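Local coordinates for oxidoreductase, short chain dehydrogenase/reductase family protein (Bifidobacterium adolescentis L2-32, PDB 6OW4) that acts as an NADH-dependent 20beta-hydroxysteroid dehydrogenase of the short-chain dehydrogenase/reductase family, interconverting 20-keto and 20beta-hydroxy steroids, at residues 222-227 with 279-284; 37-42 with 271-276. All coordinates share one frame; numbering follows the deposited sequence.

Contact 1: 222-227 with 279-284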
ATOM      1  N   GLY F 222       3.241 -25.370  -6.154  1.00 26.51           N
ATOM      2  CA  GLY F 222       1.964 -25.551  -5.438  1.00 25.20           C
ATOM      3  C   GLY F 222       2.036 -25.063  -3.999  1.00 23.96           C
ATOM      4  O   GLY F 222       1.208 -25.508  -3.185  1.00 23.36           O
ATOM      5  N   ILE F 223       2.979 -24.166  -3.698  1.00 23.58           N
ATOM      6  CA  ILE F 223       3.211 -23.605  -2.334  1.00 23.30           C
ATOM      7  C   ILE F 223       2.670 -22.172  -2.305  1.00 21.94           C
ATOM      8  O   ILE F 223       3.084 -21.367  -3.160  1.00 21.37           O
ATOM      9  CB  ILE F 223       4.707 -23.686  -1.954  1.00 24.00           C
ATOM     10  CG1 ILE F 223       5.206 -25.135  -1.968  1.00 24.63           C
ATOM     11  CG2 ILE F 223       4.971 -23.011  -0.613  1.00 23.84           C
ATOM     12  CD1 ILE F 223       6.705 -25.285  -1.839  1.00 24.90           C
ATOM     13  N   ARG F 224       1.759 -21.885  -1.370  1.00 21.40           N
ATOM     14  CA  ARG F 224       1.238 -20.521  -1.086  1.00 20.75           C
ATOM     15  C   ARG F 224       2.012 -19.946   0.103  1.00 20.76           C
ATOM     16  O   ARG F 224       2.405 -20.735   0.986  1.00 22.34           O
ATOM     17  CB  ARG F 224      -0.269 -20.563  -0.809  1.00 20.47           C
ATOM     18  CG  ARG F 224      -1.093 -21.077  -1.980  1.00 20.55           C
ATOM     19  CD  ARG F 224      -2.587 -21.105  -1.720  1.00 20.39           C
ATOM     20  NE  ARG F 224      -2.951 -21.889  -0.544  1.00 20.61           N
ATOM     21  CZ  ARG F 224      -3.288 -21.393   0.646  1.00 20.82           C
ATOM     22  NH1 ARG F 224      -3.313 -20.086   0.860  1.00 20.55           N
ATOM     23  NH2 ARG F 224      -3.605 -22.218   1.630  1.00 21.28           N
ATOM     24  N   SER F 225       2.236 -18.630   0.105  1.00 19.52           N
ATOM     25  CA  SER F 225       2.964 -17.887   1.165  1.00 19.01           C
ATOM     26  C   SER F 225       2.217 -16.592   1.482  1.00 18.00           C
ATOM     27  O   SER F 225       2.100 -15.741   0.580  1.00 17.61           O
ATOM     28  CB  SER F 225       4.389 -17.605   0.760  1.00 19.21           C
ATOM     29  OG  SER F 225       5.087 -16.925   1.796  1.00 18.80           O
ATOM     30  N   ASN F 226       1.734 -16.458   2.717  1.00 17.93           N
ATOM     31  CA  ASN F 226       0.958 -15.280   3.184  1.00 18.18           C
ATOM     32  C   ASN F 226       1.467 -14.864   4.566  1.00 17.99           C
ATOM     33  O   ASN F 226       2.138 -15.680   5.225  1.00 17.35           O
ATOM     34  CB  ASN F 226      -0.544 -15.569   3.204  1.00 17.96           C
ATOM     35  CG  ASN F 226      -1.106 -15.821   1.822  1.00 18.24           C
ATOM     36  OD1 ASN F 226      -1.205 -14.901   1.011  1.00 18.26           O
ATOM     37  ND2 ASN F 226      -1.475 -17.062   1.546  1.00 18.13           N
ATOM     38  N   THR F 227       1.148 -13.634   4.971  1.00 18.47           N
ATOM     39  CA  THR F 227       1.482 -13.068   6.300  1.00 19.05           C
ATOM     40  C   THR F 227       0.198 -12.731   7.060  1.00 19.24           C
ATOM     41  O   THR F 227      -0.817 -12.408   6.414  1.00 18.92           O
ATOM     42  CB  THR F 227       2.366 -11.825   6.168  1.00 19.42           C
ATOM     43  OG1 THR F 227       1.661 -10.878   5.367  1.00 19.76           O
ATOM     44  CG2 THR F 227       3.709 -12.129   5.548  1.00 19.81           C
ATOM     45  N   TYR F 279      -6.771 -19.805  -3.336  1.00 20.31           N
ATOM     46  CA  TYR F 279      -6.391 -18.792  -4.359  1.00 19.85           C
ATOM     47  C   TYR F 279      -5.868 -17.516  -3.681  1.00 19.88           C
ATOM     48  O   TYR F 279      -5.905 -16.434  -4.311  1.00 20.23           O
ATOM     49  CB  TYR F 279      -7.570 -18.484  -5.285  1.00 19.00           C
ATOM     50  CG  TYR F 279      -7.178 -17.898  -6.619  1.00 17.99           C
ATOM     51  CD1 TYR F 279      -6.378 -18.607  -7.501  1.00 17.36           C
ATOM     52  CD2 TYR F 279      -7.609 -16.639  -7.005  1.00 17.90           C
ATOM     53  CE1 TYR F 279      -6.011 -18.079  -8.730  1.00 16.90           C
ATOM     54  CE2 TYR F 279      -7.251 -16.095  -8.230  1.00 17.37           C
ATOM     55  CZ  TYR F 279      -6.447 -16.817  -9.096  1.00 16.91           C
ATOM     56  OH  TYR F 279      -6.094 -16.290 -10.304  1.00 16.00           O
ATOM     57  N   VAL F 280      -5.378 -17.643  -2.444  1.00 20.30           N
ATOM     58  CA  VAL F 280      -4.738 -16.538  -1.672  1.00 19.98           C
ATOM     59  C   VAL F 280      -3.251 -16.871  -1.513  1.00 19.61           C
ATOM     60  O   VAL F 280      -2.939 -17.899  -0.883  1.00 19.40           O
ATOM     61  CB  VAL F 280      -5.417 -16.325  -0.304  1.00 20.20           C
ATOM     62  CG1 VAL F 280      -4.945 -15.041   0.364  1.00 20.12           C
ATOM     63  CG2 VAL F 280      -6.934 -16.342  -0.414  1.00 20.39           C
ATOM     64  N   THR F 281      -2.375 -16.038  -2.078  1.00 19.07           N
ATOM     65  CA  THR F 281      -0.898 -16.147  -1.942  1.00 18.59           C
ATOM     66  C   THR F 281      -0.264 -14.766  -2.144  1.00 18.13           C
ATOM     67  O   THR F 281      -0.804 -13.979  -2.939  1.00 17.44           O
ATOM     68  CB  THR F 281      -0.338 -17.199  -2.907  1.00 19.06           C
ATOM     69  OG1 THR F 281       1.021 -17.452  -2.551  1.00 18.60           O
ATOM     70  CG2 THR F 281      -0.419 -16.784  -4.360  1.00 19.54           C
ATOM     71  N   GLY F 282       0.834 -14.492  -1.436  1.00 18.00           N
ATOM     72  CA  GLY F 282       1.641 -13.268  -1.590  1.00 18.11           C
ATOM     73  C   GLY F 282       0.912 -12.025  -1.106  1.00 17.94           C
ATOM     74  O   GLY F 282       1.234 -10.929  -1.602  1.00 17.57           O
ATOM     75  N   THR F 283      -0.022 -12.181  -0.162  1.00 18.32           N
ATOM     76  CA  THR F 283      -0.784 -11.062   0.452  1.00 18.79           C
ATOM     77  C   THR F 283      -0.705 -11.152   1.980  1.00 18.78           C
ATOM     78  O   THR F 283      -0.133 -12.129   2.499  1.00 18.83           O
ATOM     79  CB  THR F 283      -2.235 -11.030  -0.046  1.00 18.89           C
ATOM     80  OG1 THR F 283      -2.798  -9.791   0.385  1.00 19.48           O
ATOM     81  CG2 THR F 283      -3.077 -12.183   0.456  1.00 19.17           C
ATOM     82  N   ASP F 284      -1.263 -10.146   2.657  1.00 18.57           N
ATOM     83  CA  ASP F 284      -1.274 -10.008   4.134  1.00 19.20           C
ATOM     84  C   ASP F 284      -2.727  -9.937   4.611  1.00 19.26           C
ATOM     85  O   ASP F 284      -3.546  -9.314   3.915  1.00 18.96           O
ATOM     86  CB  ASP F 284      -0.514  -8.755   4.568  1.00 19.53           C
ATOM     87  CG  ASP F 284      -0.509  -8.543   6.072  1.00 20.25           C
ATOM     88  OD1 ASP F 284      -0.058  -9.459   6.792  1.00 20.74           O
ATOM     89  OD2 ASP F 284      -0.969  -7.470   6.511  1.00 21.58           O
TER
HETATM   90  O   HOH W   1       2.454 -19.046  -4.218  1.00 15.42           O
HETATM   91  O   HOH W   2       2.764 -12.417   1.394  1.00 20.81           O
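Thr227 carries OG1 between its backbone N and carbonyl carbon (chi1 58°), while Asp284 has CG anti to its N (chi1 179°); the two side chains meet at about a right angle. Thr227 OG1 donates to Asp284 OD1 at 2.6 Å, on the anti side of the carboxylate, and Asp284 OD1 also bonds to Ser229 OG. Asn226, with CG beside its own N (chi1 -65°), turns its amide across to the incoming chain as a clamp: ND2 donates to Val280 O (3.0 Å), and OD1 accepts from Thr283 N (3.2 Å). Val280 O is gripped twice, since Arg224 NH1, whose neighbour NH2 is hydrogen-bonded to Leu272 O, reaches it in the carbonyl plane at 2.8 Å whereas the amide comes from above that plane. Here the last two strands of the parallel Rossmann sheet come together: Thr227 N bonds to Thr283 O, and Thr227 and Asp284 form a parallel bridge where strand 284-287 starts. Before the bridge, side-chain bonds and irregular backbone bonds replace regular strand pairing. Gly282, at positive phi, donates its N to Ser225 O at 2.7 Å. Thr281 OG1 accepts from Ser225 N at 3.1 Å and donates to a water that in turn donates to Ile223 O.

Contact 2: 37-42 with 271-276; sequences FSMRGR and FLASDA
Phe37 and Ala276 join the loop 37-42 to the 3-10 segment just after helix 262-273 through a CH-pi contact, and following the phenylalanine outward explains the fit. From CB, which points away from the partner segment, CG lies beside the backbone N (chi1 -61°), and this swings the ring back beneath Ala276. Phe37 CG is 4.1 Å from Ala276 CB; CD2 and CZ come closer, and Phe37 CE2 reaches 3.3 Å from that same methyl, a tight approach. The methyl therefore sits over one ring face, displaced toward the rim; Ala276 CB lies 3.6 Å from the centroid of the Phe37 ring. Phe37 CE2 also meets the edge of the Phe271 ring, 4.1 Å from Phe271 CD1, the two side chains crossing obliquely. Met39 works one step along: bent at both chi2 and chi3, it lays SD 3.5 Å from Ser274 CA, where the helical backbone ends, and sets CE 3.9 Å from Ala273 CB. Arg42 has two conformers, so its contacts are doubtful: in one, Met39 CE lies over the centre of one guanidinium face, and Arg42 NH1 makes a weak, bent hydrogen bond to Ala273 O (2.6 Å) and a long salt bridge to Asp275 OD1 (3.8 Å). The loop itself contains an ST turn, in which Ser38 OG accepts from Arg40 N, and a type II turn from Met39 to Arg42 with Gly41 at positive phi. Ser274 OG bonds to Leu270 O, one turn back in the helix. Phe37 and Phe271 each meet their own counterpart in a second subunit, placing this corner at the subunit interface. Within the chain, the loop leads into strand 42-47 with Met39 and Arg42 against Phe124 of strand 124-127, while Ala273 packs on Ile177 of strand 174-179 and Leu272 on Ile285 of strand 284-287.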
ATOM      1  N   PHE F  37     -12.161 -25.987   5.256  1.00 33.80           N
ATOM      2  CA  PHE F  37     -11.522 -25.532   6.521  1.00 33.96           C
ATOM      3  C   PHE F  37     -10.954 -26.725   7.300  1.00 34.23           C
ATOM      4  O   PHE F  37     -10.337 -26.507   8.364  1.00 33.44           O
ATOM      5  CB  PHE F  37     -12.526 -24.738   7.359  1.00 34.05           C
ATOM      6  CG  PHE F  37     -13.039 -23.498   6.675  1.00 34.07           C
ATOM      7  CD1 PHE F  37     -14.161 -23.550   5.863  1.00 34.16           C
ATOM      8  CD2 PHE F  37     -12.384 -22.285   6.822  1.00 34.48           C
ATOM      9  CE1 PHE F  37     -14.627 -22.410   5.226  1.00 34.89           C
ATOM     10  CE2 PHE F  37     -12.852 -21.145   6.184  1.00 34.63           C
ATOM     11  CZ  PHE F  37     -13.972 -21.210   5.388  1.00 35.03           C
ATOM     12  N   SER F  38     -11.156 -27.945   6.794  1.00 34.60           N
ATOM     13  CA  SER F  38     -10.557 -29.192   7.334  1.00 36.02           C
ATOM     14  C   SER F  38      -9.039 -29.158   7.128  1.00 36.75           C
ATOM     15  O   SER F  38      -8.581 -28.497   6.175  1.00 36.51           O
ATOM     16  CB  SER F  38     -11.165 -30.416   6.700  1.00 36.45           C
ATOM     17  OG  SER F  38     -10.482 -31.593   7.103  1.00 37.08           O
ATOM     18  N   MET F  39      -8.297 -29.837   8.003  1.00 38.71           N
ATOM     19  CA  MET F  39      -6.832 -30.048   7.878  1.00 40.63           C
ATOM     20  C   MET F  39      -6.524 -31.532   8.112  1.00 41.76           C
ATOM     21  O   MET F  39      -5.422 -31.841   8.607  1.00 41.67           O
ATOM     22  CB  MET F  39      -6.068 -29.181   8.886  1.00 40.83           C
ATOM     23  CG  MET F  39      -6.217 -27.687   8.651  1.00 40.79           C
ATOM     24  SD  MET F  39      -5.407 -27.111   7.129  1.00 40.87           S
ATOM     25  CE  MET F  39      -3.689 -27.451   7.505  1.00 41.23           C
ATOM     26  N   ARG F  40      -7.462 -32.413   7.750  1.00 43.10           N
ATOM     27  CA  ARG F  40      -7.341 -33.885   7.922  1.00 44.82           C
ATOM     28  C   ARG F  40      -6.359 -34.429   6.881  1.00 45.38           C
ATOM     29  O   ARG F  40      -6.409 -33.972   5.721  1.00 45.96           O
ATOM     30  CB  ARG F  40      -8.710 -34.562   7.815  1.00 46.60           C
ATOM     31  CG  ARG F  40      -9.661 -34.202   8.947  1.00 49.13           C
ATOM     32  CD  ARG F  40     -10.607 -35.332   9.311  1.00 50.86           C
ATOM     33  NE  ARG F  40     -11.456 -34.980  10.441  1.00 53.56           N
ATOM     34  CZ  ARG F  40     -11.060 -34.922  11.713  1.00 55.34           C
ATOM     35  NH1 ARG F  40      -9.809 -35.195  12.048  1.00 54.10           N
ATOM     36  NH2 ARG F  40     -11.928 -34.587  12.653  1.00 56.66           N
ATOM     37  N   GLY F  41      -5.493 -35.358   7.299  1.00 46.01           N
ATOM     38  CA  GLY F  41      -4.453 -35.980   6.458  1.00 46.23           C
ATOM     39  C   GLY F  41      -3.346 -35.002   6.098  1.00 45.49           C
ATOM     40  O   GLY F  41      -2.654 -35.257   5.090  1.00 49.92           O
ATOM     41  N   ARG F  42      -3.170 -33.936   6.890  1.00 43.39           N
ATOM     42  CA  ARG F  42      -2.139 -32.887   6.660  0.59 42.25           C
ATOM     43  C   ARG F  42      -1.205 -32.817   7.872  1.00 42.25           C
ATOM     44  O   ARG F  42      -1.661 -33.135   8.989  1.00 42.73           O
ATOM     45  CB  ARG F  42      -2.793 -31.529   6.390  0.59 40.48           C
ATOM     46  CG  ARG F  42      -3.360 -31.389   4.984  0.59 39.52           C
ATOM     47  CD  ARG F  42      -3.776 -29.969   4.644  0.59 38.56           C
ATOM     48  NE  ARG F  42      -2.647 -29.050   4.560  0.59 37.70           N
ATOM     49  CZ  ARG F  42      -2.708 -27.801   4.098  0.59 36.75           C
ATOM     50  NH1 ARG F  42      -3.853 -27.299   3.664  0.59 36.54           N
ATOM     51  NH2 ARG F  42      -1.617 -27.055   4.073  0.59 35.84           N
ATOM     52  N   PHE F 271      -7.553 -20.604   8.262  1.00 23.57           N
ATOM     53  CA  PHE F 271      -8.041 -20.128   6.940  1.00 23.30           C
ATOM     54  C   PHE F 271      -6.897 -20.160   5.917  1.00 22.71           C
ATOM     55  O   PHE F 271      -7.099 -20.702   4.814  1.00 21.92           O
ATOM     56  CB  PHE F 271      -8.649 -18.726   7.055  1.00 23.19           C
ATOM     57  CG  PHE F 271      -8.971 -18.070   5.735  1.00 23.00           C
ATOM     58  CD1 PHE F 271      -9.988 -18.558   4.928  1.00 23.02           C
ATOM     59  CD2 PHE F 271      -8.252 -16.969   5.292  1.00 22.77           C
ATOM     60  CE1 PHE F 271     -10.279 -17.962   3.711  1.00 22.62           C
ATOM     61  CE2 PHE F 271      -8.544 -16.374   4.075  1.00 22.66           C
ATOM     62  CZ  PHE F 271      -9.558 -16.870   3.287  1.00 22.56           C
ATOM     63  N   LEU F 272      -5.736 -19.601   6.273  1.00 22.97           N
ATOM     64  CA  LEU F 272      -4.554 -19.493   5.372  1.00 23.18           C
ATOM     65  C   LEU F 272      -3.924 -20.876   5.163  1.00 23.27           C
ATOM     66  O   LEU F 272      -3.486 -21.152   4.032  1.00 23.31           O
ATOM     67  CB  LEU F 272      -3.541 -18.502   5.955  1.00 23.30           C
ATOM     68  CG  LEU F 272      -3.940 -17.026   5.877  1.00 23.50           C
ATOM     69  CD1 LEU F 272      -2.881 -16.142   6.519  1.00 23.31           C
ATOM     70  CD2 LEU F 272      -4.179 -16.593   4.437  1.00 23.60           C
ATOM     71  N   ALA F 273      -3.888 -21.712   6.205  1.00 23.46           N
ATOM     72  CA  ALA F 273      -3.319 -23.081   6.169  1.00 24.04           C
ATOM     73  C   ALA F 273      -4.208 -24.002   5.320  1.00 25.29           C
ATOM     74  O   ALA F 273      -3.649 -24.846   4.589  1.00 25.95           O
ATOM     75  CB  ALA F 273      -3.154 -23.611   7.573  1.00 23.88           C
ATOM     76  N   SER F 274      -5.533 -23.837   5.406  1.00 25.47           N
ATOM     77  CA  SER F 274      -6.555 -24.720   4.780  1.00 25.73           C
ATOM     78  C   SER F 274      -6.829 -24.295   3.330  1.00 25.18           C
ATOM     79  O   SER F 274      -6.286 -23.263   2.895  1.00 25.68           O
ATOM     80  CB  SER F 274      -7.820 -24.740   5.607  1.00 26.01           C
ATOM     81  OG  SER F 274      -8.514 -23.503   5.526  1.00 26.00           O
ATOM     82  N   ASP F 275      -7.654 -25.070   2.618  1.00 25.44           N
ATOM     83  CA  ASP F 275      -8.012 -24.859   1.187  1.00 25.37           C
ATOM     84  C   ASP F 275      -9.008 -23.704   1.043  1.00 23.60           C
ATOM     85  O   ASP F 275      -9.250 -23.290  -0.105  1.00 22.50           O
ATOM     86  CB  ASP F 275      -8.613 -26.119   0.566  1.00 26.83           C
ATOM     87  CG  ASP F 275      -7.681 -27.312   0.610  1.00 28.76           C
ATOM     88  OD1 ASP F 275      -7.038 -27.504   1.658  1.00 31.06           O
ATOM     89  OD2 ASP F 275      -7.596 -28.030  -0.403  1.00 30.81           O
ATOM     90  N   ALA F 276      -9.572 -23.215   2.151  1.00 22.80           N
ATOM     91  CA  ALA F 276     -10.490 -22.052   2.184  1.00 22.87           C
ATOM     92  C   ALA F 276      -9.826 -20.840   1.515  1.00 22.64           C
ATOM     93  O   ALA F 276     -10.562 -19.984   0.989  1.00 22.01           O
ATOM     94  CB  ALA F 276     -10.890 -21.750   3.607  1.00 23.21           C
TER

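In the fold
Both contacts are largely buried and both touch the second subunit, yet they illustrate different ways of closing a Rossmann fold. Contact 1 lies at the edge of the sheet, binding strand 223-230 to the loop that leads into strand 284-287 chiefly by polar bonds, and is the nearer to the cofactor, with the Asp284 side chain about 10 Å from the bound NAD. Contact 2, away from the annotated sites, fastens the loop before the first strand to the end of helix 262-273, mostly by apolar contact, with charged groups at its more exposed margin. The helix end joins them, because Arg224 NH2 probably donates to Leu272 O and Asn226 CB packs against Leu272 CD2. Their centres are about 14 Å apart.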